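Local coordinates for putative cytoplasmic protein (Salmonella typhimurium, PDB 2GK3), which is of unknown function but forms hexamers and probably belongs to the class I glutamine amidotransferase-like proteins, at residues G188-D199 with I204-F212; E74-V82 with N248-K256. All coordinates share one frame; numbering follows the deposited sequence.

Contact 1: residues G188-D199 with I204-F212; sequences GYNQAVARDDAD and INNDPLLVF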
# COMPACT_ATOMS: atom_id res chain seq x y z
N GLY E 188 25.12 1.29 -12.85
CA GLY E 188 24.14 2.29 -13.24
C GLY E 188 24.54 3.69 -12.84
O GLY E 188 25.47 3.88 -12.06
N TYR E 189 23.84 4.67 -13.40
CA TYR E 189 24.10 6.08 -13.15
C TYR E 189 22.94 6.93 -13.65
O TYR E 189 22.12 6.46 -14.44
CB TYR E 189 25.44 6.53 -13.78
CG TYR E 189 25.49 6.46 -15.31
CD1 TYR E 189 25.29 7.61 -16.08
CD2 TYR E 189 25.75 5.26 -15.97
CE1 TYR E 189 25.36 7.57 -17.47
CE2 TYR E 189 25.83 5.20 -17.36
CZ TYR E 189 25.62 6.36 -18.11
OH TYR E 189 25.66 6.31 -19.49
N ASN E 190 22.89 8.18 -13.17
CA ASN E 190 21.98 9.19 -13.71
C ASN E 190 22.66 9.89 -14.88
O ASN E 190 23.78 10.41 -14.76
CB ASN E 190 21.64 10.23 -12.64
CG ASN E 190 20.84 9.66 -11.49
OD1 ASN E 190 21.39 9.41 -10.42
ND2 ASN E 190 19.55 9.47 -11.69
N GLN E 191 21.97 9.91 -16.03
CA GLN E 191 22.51 10.56 -17.23
C GLN E 191 22.24 12.05 -17.23
O GLN E 191 21.11 12.49 -17.17
CB GLN E 191 21.91 9.96 -18.50
CG GLN E 191 22.51 10.53 -19.78
CD GLN E 191 22.04 9.81 -21.01
OE1 GLN E 191 20.85 9.77 -21.30
NE2 GLN E 191 22.97 9.21 -21.73
N ALA E 192 23.30 12.84 -17.32
CA ALA E 192 23.15 14.29 -17.41
C ALA E 192 24.14 14.84 -18.45
O ALA E 192 24.98 14.11 -18.95
CB ALA E 192 23.34 14.93 -16.04
N VAL E 193 23.99 16.10 -18.79
CA VAL E 193 24.90 16.78 -19.69
C VAL E 193 25.63 17.83 -18.86
O VAL E 193 25.00 18.63 -18.16
CB VAL E 193 24.13 17.43 -20.88
CG1 VAL E 193 25.09 18.21 -21.76
CG2 VAL E 193 23.37 16.35 -21.70
N ALA E 194 26.96 17.81 -18.91
CA ALA E 194 27.75 18.84 -18.23
C ALA E 194 27.45 20.23 -18.81
O ALA E 194 27.33 20.38 -20.02
CB ALA E 194 29.22 18.53 -18.35
N ARG E 195 27.32 21.25 -17.96
CA ARG E 195 27.30 22.63 -18.47
C ARG E 195 28.64 22.86 -19.20
O ARG E 195 29.68 22.37 -18.73
CB ARG E 195 27.05 23.63 -17.33
CG ARG E 195 25.63 23.55 -16.76
CD ARG E 195 25.31 24.62 -15.70
NE ARG E 195 23.99 24.40 -15.08
CZ ARG E 195 22.84 24.77 -15.64
NH1 ARG E 195 22.84 25.38 -16.82
NH2 ARG E 195 21.68 24.52 -15.03
N ASP E 196 28.64 23.54 -20.35
CA ASP E 196 29.92 23.69 -21.12
C ASP E 196 30.88 24.64 -20.39
O ASP E 196 31.96 24.96 -20.81
CB ASP E 196 29.72 24.00 -22.63
CG ASP E 196 29.04 25.34 -22.90
OD1 ASP E 196 28.63 25.54 -24.08
OD2 ASP E 196 28.92 26.20 -22.00
N ASP E 197 30.40 25.02 -19.22
CA ASP E 197 31.00 25.86 -18.23
C ASP E 197 31.87 25.03 -17.27
O ASP E 197 32.85 25.52 -16.69
CB ASP E 197 29.80 26.38 -17.42
CG ASP E 197 29.91 27.80 -17.14
OD1 ASP E 197 28.98 28.39 -16.58
OD2 ASP E 197 30.98 28.32 -17.50
N ALA E 198 31.45 23.79 -17.06
CA ALA E 198 31.91 22.97 -15.97
C ALA E 198 33.08 22.09 -16.36
O ALA E 198 33.39 21.97 -17.54
CB ALA E 198 30.77 22.13 -15.46
N ASP E 199 33.72 21.47 -15.37
CA ASP E 199 34.87 20.63 -15.60
C ASP E 199 34.48 19.17 -15.41
O ASP E 199 34.21 18.75 -14.28
CB ASP E 199 36.02 20.99 -14.64
CG ASP E 199 36.40 22.48 -14.69
OD1 ASP E 199 36.70 23.04 -15.79
OD2 ASP E 199 36.41 23.11 -13.60
N ILE E 204 31.56 7.79 -17.59
CA ILE E 204 31.04 6.46 -17.45
C ILE E 204 30.22 6.28 -18.73
O ILE E 204 29.38 7.13 -19.02
CB ILE E 204 30.18 6.38 -16.14
CG1 ILE E 204 29.79 4.93 -15.80
CG2 ILE E 204 28.97 7.35 -16.16
CD1 ILE E 204 29.12 4.80 -14.41
N ASN E 205 30.51 5.26 -19.53
CA ASN E 205 29.77 5.02 -20.79
C ASN E 205 29.80 6.27 -21.68
O ASN E 205 28.85 6.59 -22.39
CB ASN E 205 28.33 4.59 -20.47
CG ASN E 205 27.58 4.04 -21.67
OD1 ASN E 205 28.17 3.44 -22.58
ND2 ASN E 205 26.25 4.23 -21.67
N ASN E 206 30.92 6.99 -21.59
CA ASN E 206 31.10 8.27 -22.26
C ASN E 206 30.19 9.41 -21.78
O ASN E 206 30.25 10.52 -22.32
CB ASN E 206 31.08 8.10 -23.80
CG ASN E 206 32.14 7.11 -24.30
OD1 ASN E 206 33.33 7.25 -24.00
ND2 ASN E 206 31.70 6.11 -25.05
N ASP E 207 29.37 9.17 -20.76
CA ASP E 207 28.58 10.26 -20.15
C ASP E 207 29.38 10.83 -18.98
O ASP E 207 30.26 10.16 -18.45
CB ASP E 207 27.23 9.76 -19.65
CG ASP E 207 26.22 9.52 -20.76
OD1 ASP E 207 26.05 10.39 -21.65
OD2 ASP E 207 25.56 8.46 -20.71
N PRO E 208 29.09 12.08 -18.57
CA PRO E 208 29.86 12.58 -17.42
C PRO E 208 29.57 11.75 -16.16
O PRO E 208 28.44 11.23 -16.00
CB PRO E 208 29.36 14.02 -17.25
CG PRO E 208 28.15 14.15 -18.06
CD PRO E 208 28.11 13.06 -19.07
N LEU E 209 30.59 11.60 -15.31
CA LEU E 209 30.43 10.92 -14.02
C LEU E 209 30.79 11.83 -12.84
O LEU E 209 30.04 11.92 -11.86
CB LEU E 209 31.24 9.61 -13.97
CG LEU E 209 31.31 8.85 -12.63
CD1 LEU E 209 29.94 8.39 -12.15
CD2 LEU E 209 32.27 7.66 -12.71
N LEU E 210 31.94 12.48 -12.92
CA LEU E 210 32.34 13.46 -11.91
C LEU E 210 32.53 14.82 -12.56
O LEU E 210 33.33 14.95 -13.48
CB LEU E 210 33.62 13.01 -11.18
CG LEU E 210 34.10 13.85 -10.00
CD1 LEU E 210 33.06 13.97 -8.84
CD2 LEU E 210 35.43 13.30 -9.48
N VAL E 211 31.79 15.82 -12.07
CA VAL E 211 31.74 17.15 -12.68
C VAL E 211 31.86 18.23 -11.61
O VAL E 211 31.16 18.19 -10.60
CB VAL E 211 30.41 17.38 -13.46
CG1 VAL E 211 30.37 18.79 -14.09
CG2 VAL E 211 30.19 16.29 -14.54
N PHE E 212 32.76 19.20 -11.85
CA PHE E 212 32.98 20.32 -10.93
C PHE E 212 32.54 21.65 -11.55
O PHE E 212 32.76 21.90 -12.73
CB PHE E 212 34.45 20.39 -10.47
CG PHE E 212 34.88 19.22 -9.63
CD1 PHE E 212 34.64 19.21 -8.26
CD2 PHE E 212 35.48 18.10 -10.21
CE1 PHE E 212 34.99 18.12 -7.48
CE2 PHE E 212 35.85 17.02 -9.44
CZ PHE E 212 35.60 17.02 -8.08
O HOH W 1 25.66 11.36 -16.61
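Tyr189 and Asp207 meet where strand 185-194 runs past the turn of the beta hairpin made by strands 199-204 and 207-215, a type I' turn from Ile204 to Asp207. The tyrosine hydroxyl gives a very short hydrogen bond to the carboxylate, OH of Tyr189 to OD2 of Asp207 at 2.5 Å, with the acceptor lying in plane at the ring edge. The same hydroxyl accepts a bond from the turn, from ND2 of Asn205 at 3.1 Å to OH of Tyr189, and the Asn205 amide stands steeply against the ring, 74° from its plane. Gln191, extended beyond CG, brings NE2 to the syn side of Asp207 OD2 at 2.9 Å, tilted out of the carboxylate plane; its reach to OD1 is weak. One carboxylate oxygen is thus gripped by two donors, which probably stabilises its negative charge. Over the ring face sits a methyl group: Ile204 CG2 is 3.6 Å from the Tyr189 ring centroid, almost on the normal, a CH-pi contact. With chi1 at 64°, between its own N and carbonyl carbon, the ring is laid face-on to that methyl, the two side chains running past each other in opposite senses.

No direct backbone bond joins the chains around Ala192 and Pro208; water 1 links them instead, donating to Asn190 O and Pro208 O and accepting from Ala192 N. The Pro208 ring lies close to the backbone here, CG being 3.3 Å from Ala192 O. Farther along the same hairpin, past the corner at Leu210, Asp199 and Phe212 form an antiparallel hydrogen-bonded pair: Asp199 N to Phe212 O at 2.8 Å is nearly straight (177°), and Phe212 N returns a bond to Asp199 O. Beside it Ala198 CB touches Val211 CG1 at 3.6 Å, while the Phe212 ring stacks on His174.

Contact 2: residues E74-V82 with N248-K256; sequences ELNRYDVIV and NTLQFIARK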
# COMPACT_ATOMS: atom_id res chain seq x y z
N GLU E 74 22.51 29.10 10.14
CA GLU E 74 22.63 27.74 10.63
C GLU E 74 23.25 26.83 9.56
O GLU E 74 24.01 25.90 9.89
CB GLU E 74 21.24 27.25 11.05
CG GLU E 74 21.22 25.98 11.90
CD GLU E 74 19.83 25.70 12.52
OE1 GLU E 74 19.00 26.66 12.67
OE2 GLU E 74 19.57 24.51 12.84
N LEU E 75 22.92 27.09 8.29
CA LEU E 75 23.55 26.39 7.16
C LEU E 75 24.99 26.87 6.95
O LEU E 75 25.85 26.10 6.54
CB LEU E 75 22.74 26.56 5.87
CG LEU E 75 21.38 25.87 5.81
CD1 LEU E 75 20.75 26.14 4.46
CD2 LEU E 75 21.51 24.38 6.06
N ASN E 76 25.23 28.15 7.25
CA ASN E 76 26.52 28.79 6.99
C ASN E 76 27.68 28.19 7.77
O ASN E 76 28.84 28.44 7.43
CB ASN E 76 26.43 30.30 7.22
CG ASN E 76 25.76 31.04 6.05
OD1 ASN E 76 25.58 30.47 4.98
ND2 ASN E 76 25.37 32.29 6.27
N ARG E 77 27.38 27.42 8.81
CA ARG E 77 28.40 26.72 9.60
C ARG E 77 29.10 25.61 8.80
O ARG E 77 30.26 25.28 9.06
CB ARG E 77 27.80 26.17 10.91
CG ARG E 77 27.04 24.86 10.78
CD ARG E 77 26.76 24.19 12.14
NE ARG E 77 25.85 24.99 12.98
CZ ARG E 77 24.52 24.86 13.01
NH1 ARG E 77 23.91 23.94 12.25
NH2 ARG E 77 23.80 25.64 13.81
N TYR E 78 28.39 25.04 7.83
CA TYR E 78 28.92 23.94 7.03
C TYR E 78 29.80 24.43 5.88
O TYR E 78 29.51 25.45 5.26
CB TYR E 78 27.77 23.09 6.51
CG TYR E 78 26.97 22.47 7.63
CD1 TYR E 78 27.46 21.35 8.32
CD2 TYR E 78 25.72 23.00 8.01
CE1 TYR E 78 26.72 20.78 9.35
CE2 TYR E 78 24.98 22.42 9.05
CZ TYR E 78 25.49 21.33 9.71
OH TYR E 78 24.78 20.73 10.73
N ASP E 79 30.88 23.69 5.63
CA ASP E 79 31.74 23.96 4.49
C ASP E 79 31.19 23.37 3.17
O ASP E 79 31.34 23.99 2.11
CB ASP E 79 33.15 23.43 4.75
CG ASP E 79 33.79 24.06 5.98
OD1 ASP E 79 33.77 25.30 6.09
OD2 ASP E 79 34.32 23.31 6.84
N VAL E 80 30.59 22.17 3.26
CA VAL E 80 29.89 21.51 2.17
C VAL E 80 28.53 20.93 2.64
O VAL E 80 28.40 20.51 3.79
CB VAL E 80 30.74 20.35 1.54
CG1 VAL E 80 30.07 19.82 0.26
CG2 VAL E 80 32.16 20.79 1.27
N ILE E 81 27.54 20.93 1.74
CA ILE E 81 26.33 20.14 1.91
C ILE E 81 26.31 19.04 0.85
O ILE E 81 26.54 19.30 -0.33
CB ILE E 81 25.06 21.01 1.85
CG1 ILE E 81 25.00 21.94 3.08
CG2 ILE E 81 23.78 20.14 1.73
CD1 ILE E 81 23.98 23.08 2.99
N VAL E 82 26.06 17.80 1.29
CA VAL E 82 25.89 16.66 0.39
C VAL E 82 24.44 16.20 0.37
O VAL E 82 23.84 15.97 1.41
CB VAL E 82 26.83 15.50 0.74
CG1 VAL E 82 26.73 14.41 -0.29
CG2 VAL E 82 28.27 16.00 0.81
N ASN E 248 38.64 14.04 -1.10
CA ASN E 248 39.19 15.04 -2.03
C ASN E 248 38.13 15.91 -2.67
O ASN E 248 38.33 17.11 -2.80
CB ASN E 248 40.03 14.41 -3.15
CG ASN E 248 41.26 13.67 -2.65
OD1 ASN E 248 41.68 13.82 -1.49
ND2 ASN E 248 41.86 12.87 -3.54
N THR E 249 36.99 15.32 -3.05
CA THR E 249 35.97 16.15 -3.72
C THR E 249 35.29 17.08 -2.72
O THR E 249 34.99 18.25 -3.04
CB THR E 249 34.95 15.37 -4.63
OG1 THR E 249 33.66 15.36 -4.05
CG2 THR E 249 35.37 13.98 -4.94
N LEU E 250 35.07 16.59 -1.51
CA LEU E 250 34.56 17.45 -0.43
C LEU E 250 35.49 18.64 -0.20
O LEU E 250 35.05 19.78 -0.16
CB LEU E 250 34.39 16.65 0.86
CG LEU E 250 33.15 15.77 0.82
CD1 LEU E 250 32.94 15.04 2.14
CD2 LEU E 250 31.93 16.63 0.42
N GLN E 251 36.78 18.34 -0.13
CA GLN E 251 37.84 19.31 0.13
C GLN E 251 38.02 20.29 -1.05
O GLN E 251 38.28 21.48 -0.85
CB GLN E 251 39.15 18.55 0.39
CG GLN E 251 39.98 19.09 1.53
CD GLN E 251 39.94 18.21 2.76
OE1 GLN E 251 39.98 16.98 2.66
NE2 GLN E 251 39.89 18.84 3.94
N PHE E 252 37.86 19.78 -2.27
CA PHE E 252 37.98 20.62 -3.46
C PHE E 252 36.95 21.76 -3.50
O PHE E 252 37.28 22.90 -3.86
CB PHE E 252 37.90 19.78 -4.74
CG PHE E 252 38.37 20.51 -5.97
CD1 PHE E 252 39.74 20.68 -6.22
CD2 PHE E 252 37.45 21.05 -6.87
CE1 PHE E 252 40.18 21.37 -7.34
CE2 PHE E 252 37.87 21.74 -8.00
CZ PHE E 252 39.25 21.91 -8.23
N ILE E 253 35.71 21.45 -3.11
CA ILE E 253 34.59 22.38 -3.22
C ILE E 253 34.25 23.10 -1.89
O ILE E 253 33.34 23.94 -1.84
CB ILE E 253 33.33 21.67 -3.83
CG1 ILE E 253 32.66 20.75 -2.81
CG2 ILE E 253 33.71 20.85 -5.08
CD1 ILE E 253 31.37 20.08 -3.30
N ALA E 254 35.00 22.79 -0.83
CA ALA E 254 34.73 23.39 0.49
C ALA E 254 34.83 24.91 0.51
O ALA E 254 35.58 25.52 -0.26
CB ALA E 254 35.63 22.79 1.55
N ARG E 255 34.05 25.52 1.39
CA ARG E 255 34.19 26.94 1.70
C ARG E 255 35.67 27.33 1.95
O ARG E 255 36.43 26.58 2.57
CB ARG E 255 33.35 27.30 2.92
CG ARG E 255 33.27 28.79 3.21
CD ARG E 255 32.50 29.07 4.49
NE ARG E 255 31.22 28.37 4.49
CZ ARG E 255 30.07 28.87 4.03
NH1 ARG E 255 30.01 30.10 3.52
NH2 ARG E 255 28.98 28.14 4.09
N LYS E 256 36.04 28.48 1.39
CA LYS E 256 37.19 29.31 1.82
C LYS E 256 37.92 29.92 0.64
O LYS E 256 37.44 30.87 0.02
CB LYS E 256 38.17 28.57 2.74
CG LYS E 256 38.61 29.39 3.96
CD LYS E 256 37.46 29.54 4.98
CE LYS E 256 37.43 28.41 6.04
NZ LYS E 256 36.58 27.20 5.68
O HOH W 2 27.22 30.18 2.77
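Val80 packs closely against the C-terminal helix 242-253: its CG1 branch meets Leu250 CD2 at 3.7 Å and Ile253 CD1 at 3.8 Å, while CG2 lies against the backbone, 3.4 Å from Leu250 O, and beside Ala254. Leu250 CD2 also reaches Val82 CG2, so one methyl bridges two side chains on the same face of the strand. Strand 80-84 is paired in parallel with 12-28 and 120-124, and the helix covers this face of the sheet at 134° to segment 80-82, as in the alpha/beta fold of class I glutamine amidotransferases.

Toward the C-terminus the contact becomes polar. Arg255 N bonds to Asp79 O at 3.2 Å, and the arginine chain, bent at chi3 (-50°), carries its guanidinium to the type I turn from Leu75 to Tyr78. There NH2 gives a straight bond to Tyr78 O (3.0 Å), in the guanidinium plane, whereas the Asn76 carbonyl lies over one face. Water 2 links Arg255 NH1 to Asn76 OD1. The loose side belongs to the exposed Lys256, whose NZ makes a long 3.4 Å salt bridge with Asp79 OD1 and also bonds to Arg255 O, from above the carbonyl plane; Asp79 OD2 is taken by the backbone N of Lys12.

Along the chain, the first segment of contact 2 (74-82) comes early, both segments of contact 1 follow, and helix 242-253 closes the order at the C-terminus. The two centres are about 21 Å apart, yet the contacts touch: Phe212 CD1 packs on Phe252 CD2 at 3.6 Å, the two rings meeting edge-to-face, and on Ile253 CG2. The link runs through strands as well, since 207-215 pairs with 218-223, which joins 120-124 and through it strand 80-84. The C-terminal helix therefore packs on the parallel strands and on Phe212, tying the antiparallel region to the parallel core, so that both contacts belong to a single, probably glutamine amidotransferase-like, domain.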